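Local coordinates for protein AcrH (Aeromonas hydrophila, PDB 3WXX) that probably acts as a type III secretion chaperone that holds the translocator protein AopB before its secretion, at residues Arg95-Ala100 against Phe117-Leu122; Leu78-Tyr83 against Glu102-Leu107. The protein carries 1 engineered substitution. All blocks are in the same frame, centred on the assembly; numbering follows the deposited sequence.

Contact 1 (Arg95-Ala100 against Phe117-Leu122); sequences RFPFHA and FHSAQL. Engineered in segment 95-100: His99 (natural residue Arg).
Phe98 and Phe117 form an offset edge-to-face pair: the edge of Phe117 is turned toward the face of Phe98, with ring centroids 5.4 Å apart and planes at 68°. CE1 of Phe117 comes within 3.7 Å of CE1 of Phe98. With CG anti to the backbone N (chi1 179°), Phe98 brings CD1 and CE1 to the Phe117 ring, the two side chains crossing obliquely, while Phe117 starts off away and its ring returns. Helix 131-149 supplies Met140 and Val144 against Phe117. Such antiparallel packing of consecutive helices is expected of the tetratricopeptide-repeat fold of class II secretion chaperones; here the N-to-C directions of the two segments differ by 151° and their axes approach to 7.4 Å. The small side chain of Ala120 is consistent with that closeness. Ala120 CB meets Phe98 CB at 3.6 Å and lies at the edge of the Phe98 ring, near its plane. The Pro97 ring leans onto the same turn, its CG 3.9 Å from Ala120 CA. Ser119 OG touches Pro97 CG at 3.7 Å, a van der Waals contact with a ring carbon; no hydrogen bond spans the two segments. Trp123 of the AopB chain packs on Pro97.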
ATOM      1  N   ARG A  95      14.054   0.043  -6.873  1.00 41.16           N
ATOM      2  CA  ARG A  95      13.922   1.169  -5.924  1.00 46.32           C
ATOM      3  C   ARG A  95      13.175   0.803  -4.619  1.00 43.13           C
ATOM      4  O   ARG A  95      13.501   1.317  -3.542  1.00 35.18           O
ATOM      5  CB  ARG A  95      13.263   2.376  -6.597  1.00 46.81           C
ATOM      6  CG  ARG A  95      14.263   3.304  -7.239  1.00 51.45           C
ATOM      7  CD  ARG A  95      13.577   4.334  -8.116  1.00 58.42           C
ATOM      8  NE  ARG A  95      12.991   3.699  -9.294  1.00 69.45           N
ATOM      9  CZ  ARG A  95      12.300   4.319 -10.254  1.00 74.51           C
ATOM     10  NH1 ARG A  95      12.083   5.647 -10.221  1.00 71.22           N
ATOM     11  NH2 ARG A  95      11.820   3.588 -11.257  1.00 74.53           N
ATOM     12  N   PHE A  96      12.212  -0.120  -4.724  1.00 39.66           N
ATOM     13  CA  PHE A  96      11.447  -0.516  -3.571  1.00 39.19           C
ATOM     14  C   PHE A  96      12.315  -1.178  -2.501  1.00 42.46           C
ATOM     15  O   PHE A  96      12.399  -0.649  -1.408  1.00 47.65           O
ATOM     16  CB  PHE A  96      10.225  -1.365  -3.972  1.00 40.38           C
ATOM     17  CG  PHE A  96       9.146  -0.579  -4.677  1.00 39.46           C
ATOM     18  CD1 PHE A  96       8.490   0.459  -4.025  1.00 38.76           C
ATOM     19  CD2 PHE A  96       8.805  -0.848  -5.985  1.00 39.39           C
ATOM     20  CE1 PHE A  96       7.520   1.208  -4.682  1.00 38.48           C
ATOM     21  CE2 PHE A  96       7.828  -0.121  -6.641  1.00 37.17           C
ATOM     22  CZ  PHE A  96       7.179   0.909  -5.982  1.00 37.71           C
ATOM     23  N   PRO A  97      12.971  -2.321  -2.791  1.00 45.40           N
ATOM     24  CA  PRO A  97      13.834  -2.917  -1.755  1.00 45.60           C
ATOM     25  C   PRO A  97      14.975  -2.008  -1.313  1.00 45.02           C
ATOM     26  O   PRO A  97      15.456  -2.059  -0.137  1.00 41.61           O
ATOM     27  CB  PRO A  97      14.410  -4.171  -2.426  1.00 49.22           C
ATOM     28  CG  PRO A  97      14.122  -4.014  -3.876  1.00 49.59           C
ATOM     29  CD  PRO A  97      12.904  -3.146  -3.999  1.00 45.90           C
ATOM     30  N   PHE A  98      15.419  -1.168  -2.237  1.00 45.00           N
ATOM     31  CA  PHE A  98      16.553  -0.286  -1.936  1.00 47.03           C
ATOM     32  C   PHE A  98      16.125   0.711  -0.861  1.00 39.71           C
ATOM     33  O   PHE A  98      16.685   0.730   0.220  1.00 38.82           O
ATOM     34  CB  PHE A  98      17.095   0.414  -3.199  1.00 43.91           C
ATOM     35  CG  PHE A  98      18.233   1.331  -2.912  1.00 43.43           C
ATOM     36  CD1 PHE A  98      19.522   0.833  -2.786  1.00 49.32           C
ATOM     37  CD2 PHE A  98      18.018   2.688  -2.722  1.00 44.77           C
ATOM     38  CE1 PHE A  98      20.590   1.672  -2.514  1.00 43.60           C
ATOM     39  CE2 PHE A  98      19.075   3.531  -2.430  1.00 42.59           C
ATOM     40  CZ  PHE A  98      20.361   3.014  -2.316  1.00 41.59           C
ATOM     41  N   HIS A  99      15.103   1.491  -1.126  1.00 38.75           N
ATOM     42  CA  HIS A  99      14.742   2.529  -0.158  1.00 46.26           C
ATOM     43  C   HIS A  99      14.140   1.947   1.111  1.00 40.38           C
ATOM     44  O   HIS A  99      14.238   2.526   2.177  1.00 39.87           O
ATOM     45  CB  HIS A  99      13.829   3.571  -0.795  1.00 45.51           C
ATOM     46  CG  HIS A  99      14.479   4.298  -1.922  1.00 41.20           C
ATOM     47  ND1 HIS A  99      15.624   5.033  -1.752  1.00 43.00           N
ATOM     48  CD2 HIS A  99      14.152   4.407  -3.229  1.00 40.86           C
ATOM     49  CE1 HIS A  99      15.957   5.604  -2.896  1.00 43.15           C
ATOM     50  NE2 HIS A  99      15.086   5.231  -3.809  1.00 45.60           N
ATOM     51  N   ALA A 100      13.546   0.783   0.996  1.00 41.88           N
ATOM     52  CA  ALA A 100      13.114   0.082   2.202  1.00 49.17           C
ATOM     53  C   ALA A 100      14.303  -0.321   3.044  1.00 43.73           C
ATOM     54  O   ALA A 100      14.217  -0.312   4.254  1.00 50.68           O
ATOM     55  CB  ALA A 100      12.249  -1.142   1.862  1.00 49.96           C
ATOM     56  N   PHE A 117      18.912  -4.408   0.385  1.00 46.54           N
ATOM     57  CA  PHE A 117      20.043  -4.005  -0.445  1.00 42.05           C
ATOM     58  C   PHE A 117      20.455  -5.125  -1.383  1.00 48.80           C
ATOM     59  O   PHE A 117      20.818  -4.866  -2.545  1.00 44.88           O
ATOM     60  CB  PHE A 117      21.213  -3.537   0.385  1.00 39.42           C
ATOM     61  CG  PHE A 117      21.017  -2.177   0.988  1.00 39.54           C
ATOM     62  CD1 PHE A 117      20.575  -1.121   0.218  1.00 40.98           C
ATOM     63  CD2 PHE A 117      21.263  -1.963   2.318  1.00 42.38           C
ATOM     64  CE1 PHE A 117      20.334   0.101   0.783  1.00 45.98           C
ATOM     65  CE2 PHE A 117      21.024  -0.741   2.903  1.00 40.97           C
ATOM     66  CZ  PHE A 117      20.568   0.302   2.139  1.00 45.05           C
ATOM     67  N   HIS A 118      20.354  -6.369  -0.900  1.00 49.50           N
ATOM     68  CA  HIS A 118      20.679  -7.528  -1.711  1.00 45.69           C
ATOM     69  C   HIS A 118      19.722  -7.711  -2.896  1.00 47.88           C
ATOM     70  O   HIS A 118      20.147  -7.947  -4.021  1.00 54.20           O
ATOM     71  CB  HIS A 118      20.719  -8.793  -0.861  1.00 47.93           C
ATOM     72  CG  HIS A 118      20.988 -10.022  -1.663  1.00 55.82           C
ATOM     73  ND1 HIS A 118      22.002 -10.085  -2.592  1.00 60.07           N
ATOM     74  CD2 HIS A 118      20.326 -11.196  -1.747  1.00 63.06           C
ATOM     75  CE1 HIS A 118      21.970 -11.255  -3.195  1.00 65.14           C
ATOM     76  NE2 HIS A 118      20.952 -11.940  -2.715  1.00 69.78           N
ATOM     77  N   SER A 119      18.422  -7.613  -2.669  1.00 51.97           N
ATOM     78  CA  SER A 119      17.472  -7.724  -3.791  1.00 48.90           C
ATOM     79  C   SER A 119      17.579  -6.510  -4.700  1.00 44.56           C
ATOM     80  O   SER A 119      17.400  -6.603  -5.910  1.00 46.38           O
ATOM     81  CB  SER A 119      16.042  -7.881  -3.273  1.00 51.34           C
ATOM     82  OG  SER A 119      15.093  -7.526  -4.274  1.00 59.43           O
ATOM     83  N   ALA A 120      17.825  -5.350  -4.113  1.00 45.35           N
ATOM     84  CA  ALA A 120      17.874  -4.149  -4.906  1.00 51.30           C
ATOM     85  C   ALA A 120      19.001  -4.301  -5.920  1.00 59.93           C
ATOM     86  O   ALA A 120      18.829  -3.937  -7.077  1.00 58.89           O
ATOM     87  CB  ALA A 120      18.087  -2.928  -4.040  1.00 52.35           C
ATOM     88  N   GLN A 121      20.123  -4.881  -5.489  1.00 61.41           N
ATOM     89  CA  GLN A 121      21.241  -5.105  -6.389  1.00 63.21           C
ATOM     90  C   GLN A 121      20.900  -6.046  -7.541  1.00 62.48           C
ATOM     91  O   GLN A 121      21.158  -5.734  -8.703  1.00 62.62           O
ATOM     92  CB  GLN A 121      22.445  -5.658  -5.643  1.00 64.29           C
ATOM     93  CG  GLN A 121      23.558  -6.161  -6.575  1.00 62.82           C
ATOM     94  CD  GLN A 121      24.887  -6.191  -5.873  1.00 66.59           C
ATOM     95  OE1 GLN A 121      25.780  -5.400  -6.186  1.00 64.94           O
ATOM     96  NE2 GLN A 121      25.014  -7.076  -4.875  1.00 68.98           N
ATOM     97  N   LEU A 122      20.368  -7.215  -7.215  1.00 58.87           N
ATOM     98  CA  LEU A 122      19.991  -8.175  -8.244  1.00 55.73           C
ATOM     99  C   LEU A 122      19.101  -7.529  -9.293  1.00 57.88           C
ATOM    100  O   LEU A 122      19.342  -7.647 -10.489  1.00 65.89           O
ATOM    101  CB  LEU A 122      19.281  -9.375  -7.609  1.00 62.81           C
ATOM    102  CG  LEU A 122      20.111 -10.209  -6.618  1.00 69.78           C
ATOM    103  CD1 LEU A 122      19.260 -11.240  -5.890  1.00 72.11           C
ATOM    104  CD2 LEU A 122      21.256 -10.889  -7.353  1.00 73.43           C
TER

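Contact 2 (Leu78-Tyr83 against Glu102-Leu107); sequences LAIDSY and ECLLQL
Ile80 and Cys103 meet in the core between helices 76-89 and 95-106, beside the surface on which the bound AopB chain lies. Ile80 makes most of the contacts on its side. Its CG1, anti to the carbonyl carbon (chi1 -66°), runs along Cys103, where CG1 to Cys103 CB is 3.7 Å, and delivers CD1 to two leucines. CD1 lies 3.4 Å from CD2 of Leu104, the two side chains crossing at about a right angle, and 4.1 Å from CD1 of Leu107. The CB of Leu104 points neither toward nor away from helix 76-89, yet the end of the side chain comes nearer to Ile80. Trp123 of the AopB chain packs on both Ile80 and Leu104, so the hydrophobic cluster continues across the chaperone-translocator interface. The two helices are antiparallel neighbours, at 155°, in an all-helical array consistent with the tetratricopeptide-repeat solenoid of this chaperone family. Their axes stay 9.7 Å apart, a spacing bridged by the branched side chains. The sulfur of Cys103 makes the remaining contacts. SG is 4.0 Å from CB of Ala79 and approaches the edge of the Tyr83 ring, 81° off the ring normal and 5.4 Å from the centroid; CE2 is the Tyr83 atom it touches. This is a sulfur-aromatic contact made near the ring plane. The Tyr83 hydroxyl is hydrogen-bonded to Gln71 OE1 on helix 60-72, while Gln71 NE2 donates to Glu102 OE1.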
ATOM      1  N   LEU A  78       6.578   3.242   8.426  1.00 50.46           N
ATOM      2  CA  LEU A  78       5.427   3.413   7.551  1.00 49.20           C
ATOM      3  C   LEU A  78       5.844   3.455   6.092  1.00 46.67           C
ATOM      4  O   LEU A  78       5.099   3.051   5.222  1.00 43.26           O
ATOM      5  CB  LEU A  78       4.686   4.704   7.892  1.00 49.93           C
ATOM      6  CG  LEU A  78       4.016   4.845   9.275  1.00 54.84           C
ATOM      7  CD1 LEU A  78       2.994   5.981   9.294  1.00 52.20           C
ATOM      8  CD2 LEU A  78       3.357   3.552   9.739  1.00 49.14           C
ATOM      9  N   ALA A  79       7.049   3.951   5.834  1.00 46.20           N
ATOM     10  CA  ALA A  79       7.606   3.956   4.492  1.00 43.61           C
ATOM     11  C   ALA A  79       7.883   2.547   3.989  1.00 40.68           C
ATOM     12  O   ALA A  79       7.574   2.217   2.835  1.00 44.73           O
ATOM     13  CB  ALA A  79       8.870   4.780   4.483  1.00 45.57           C
ATOM     14  N   ILE A  80       8.448   1.697   4.855  1.00 41.71           N
ATOM     15  CA  ILE A  80       8.674   0.274   4.508  1.00 36.69           C
ATOM     16  C   ILE A  80       7.398  -0.416   4.121  1.00 37.51           C
ATOM     17  O   ILE A  80       7.368  -1.190   3.177  1.00 41.55           O
ATOM     18  CB  ILE A  80       9.305  -0.494   5.647  1.00 35.98           C
ATOM     19  CG1 ILE A  80      10.724   0.015   5.908  1.00 39.97           C
ATOM     20  CG2 ILE A  80       9.398  -1.950   5.308  1.00 34.19           C
ATOM     21  CD1 ILE A  80      11.188  -0.081   7.338  1.00 41.19           C
ATOM     22  N   ASP A  81       6.313  -0.089   4.818  1.00 42.59           N
ATOM     23  CA  ASP A  81       4.991  -0.654   4.493  1.00 39.25           C
ATOM     24  C   ASP A  81       4.589  -0.289   3.063  1.00 36.04           C
ATOM     25  O   ASP A  81       4.122  -1.108   2.338  1.00 37.46           O
ATOM     26  CB  ASP A  81       3.902  -0.102   5.426  1.00 41.41           C
ATOM     27  CG  ASP A  81       4.011  -0.575   6.858  1.00 44.94           C
ATOM     28  OD1 ASP A  81       4.569  -1.666   7.167  1.00 44.78           O
ATOM     29  OD2 ASP A  81       3.465   0.181   7.683  1.00 51.99           O
ATOM     30  N   SER A  82       4.745   0.969   2.676  1.00 35.67           N
ATOM     31  CA  SER A  82       4.400   1.428   1.322  1.00 38.40           C
ATOM     32  C   SER A  82       5.358   0.890   0.227  1.00 36.58           C
ATOM     33  O   SER A  82       4.932   0.449  -0.847  1.00 35.30           O
ATOM     34  CB  SER A  82       4.416   2.960   1.273  1.00 38.30           C
ATOM     35  OG  SER A  82       3.765   3.361   0.091  1.00 44.63           O
ATOM     36  N   TYR A  83       6.648   0.898   0.526  1.00 34.15           N
ATOM     37  CA  TYR A  83       7.611   0.288  -0.358  1.00 35.38           C
ATOM     38  C   TYR A  83       7.348  -1.229  -0.531  1.00 36.94           C
ATOM     39  O   TYR A  83       7.450  -1.771  -1.660  1.00 38.52           O
ATOM     40  CB  TYR A  83       9.026   0.525   0.169  1.00 34.11           C
ATOM     41  CG  TYR A  83       9.486   1.942   0.142  1.00 31.20           C
ATOM     42  CD1 TYR A  83       9.035   2.830  -0.827  1.00 31.53           C
ATOM     43  CD2 TYR A  83      10.415   2.395   1.057  1.00 33.52           C
ATOM     44  CE1 TYR A  83       9.489   4.150  -0.875  1.00 32.36           C
ATOM     45  CE2 TYR A  83      10.869   3.716   1.023  1.00 37.65           C
ATOM     46  CZ  TYR A  83      10.401   4.585   0.040  1.00 34.36           C
ATOM     47  OH  TYR A  83      10.839   5.878  -0.031  1.00 34.86           O
ATOM     48  N   GLU A 102      17.230   1.219   3.215  1.00 44.52           N
ATOM     49  CA  GLU A 102      17.721   2.438   3.831  1.00 42.49           C
ATOM     50  C   GLU A 102      16.944   2.695   5.078  1.00 42.38           C
ATOM     51  O   GLU A 102      17.513   2.952   6.126  1.00 47.88           O
ATOM     52  CB  GLU A 102      17.538   3.646   2.930  1.00 42.91           C
ATOM     53  CG  GLU A 102      18.384   3.659   1.670  1.00 46.27           C
ATOM     54  CD  GLU A 102      18.250   4.975   0.912  1.00 47.94           C
ATOM     55  OE1 GLU A 102      17.126   5.543   0.891  1.00 42.81           O
ATOM     56  OE2 GLU A 102      19.264   5.423   0.311  1.00 48.45           O
ATOM     57  N   CYS A 103      15.630   2.616   4.953  1.00 44.06           N
ATOM     58  CA  CYS A 103      14.734   2.782   6.086  1.00 42.92           C
ATOM     59  C   CYS A 103      15.024   1.752   7.173  1.00 42.52           C
ATOM     60  O   CYS A 103      15.168   2.095   8.345  1.00 51.19           O
ATOM     61  CB  CYS A 103      13.288   2.696   5.607  1.00 42.10           C
ATOM     62  SG  CYS A 103      12.778   4.138   4.633  1.00 40.00           S
ATOM     63  N   LEU A 104      15.164   0.493   6.793  1.00 42.93           N
ATOM     64  CA  LEU A 104      15.499  -0.580   7.770  1.00 44.41           C
ATOM     65  C   LEU A 104      16.791  -0.341   8.518  1.00 48.52           C
ATOM     66  O   LEU A 104      16.844  -0.506   9.719  1.00 54.14           O
ATOM     67  CB  LEU A 104      15.523  -1.931   7.100  1.00 40.63           C
ATOM     68  CG  LEU A 104      14.107  -2.409   6.722  1.00 41.99           C
ATOM     69  CD1 LEU A 104      14.170  -3.669   5.886  1.00 44.64           C
ATOM     70  CD2 LEU A 104      13.254  -2.664   7.958  1.00 42.21           C
ATOM     71  N   LEU A 105      17.802   0.154   7.812  1.00 56.27           N
ATOM     72  CA  LEU A 105      19.106   0.462   8.407  1.00 51.15           C
ATOM     73  C   LEU A 105      18.999   1.564   9.429  1.00 49.99           C
ATOM     74  O   LEU A 105      19.660   1.513  10.443  1.00 51.77           O
ATOM     75  CB  LEU A 105      20.127   0.874   7.318  1.00 51.26           C
ATOM     76  CG  LEU A 105      21.531   1.299   7.805  1.00 45.11           C
ATOM     77  CD1 LEU A 105      22.203   0.181   8.592  1.00 43.60           C
ATOM     78  CD2 LEU A 105      22.363   1.693   6.617  1.00 38.42           C
ATOM     79  N   GLN A 106      18.207   2.586   9.129  1.00 56.54           N
ATOM     80  CA  GLN A 106      17.981   3.662  10.066  1.00 61.30           C
ATOM     81  C   GLN A 106      17.323   3.159  11.341  1.00 63.45           C
ATOM     82  O   GLN A 106      17.475   3.779  12.377  1.00 71.03           O
ATOM     83  CB  GLN A 106      17.117   4.755   9.439  1.00 65.56           C
ATOM     84  CG  GLN A 106      17.877   5.550   8.398  1.00 70.35           C
ATOM     85  CD  GLN A 106      18.996   6.375   8.994  1.00 75.79           C
ATOM     86  OE1 GLN A 106      20.131   6.223   8.574  1.00 77.55           O
ATOM     87  NE2 GLN A 106      18.701   7.219   9.993  1.00 81.22           N
ATOM     88  N   LEU A 107      16.572   2.062  11.272  1.00 62.31           N
ATOM     89  CA  LEU A 107      15.922   1.516  12.478  1.00 61.80           C
ATOM     90  C   LEU A 107      16.752   0.426  13.151  1.00 59.61           C
ATOM     91  O   LEU A 107      16.332  -0.139  14.156  1.00 69.81           O
ATOM     92  CB  LEU A 107      14.556   0.927  12.129  1.00 55.51           C
ATOM     93  CG  LEU A 107      13.483   1.871  11.646  1.00 54.17           C
ATOM     94  CD1 LEU A 107      12.329   1.070  11.101  1.00 54.01           C
ATOM     95  CD2 LEU A 107      13.015   2.780  12.766  1.00 55.57           C
TER

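Contacts 1 and 2 illustrate how one helix can serve two neighbours: helix 95-106 gives its first half to helix 110-126 and its last half to helix 76-89, with the contact centres about 11 Å apart. Tyr83 joins them directly, since its CE2 lies 3.5 Å from CB of the engineered His99 and its backbone O lies 3.4 Å from CD1 of Phe96. On the other flank, Phe117 CZ reaches 3.6 Å from Glu102 N. Trp123 of the AopB chain is common to both contacts, and it also packs on Ala100. Both lie away from Leu9, Gly13 and Tyr58, which bind magnesium in a structure of this protein; no ion is bound to this chain here.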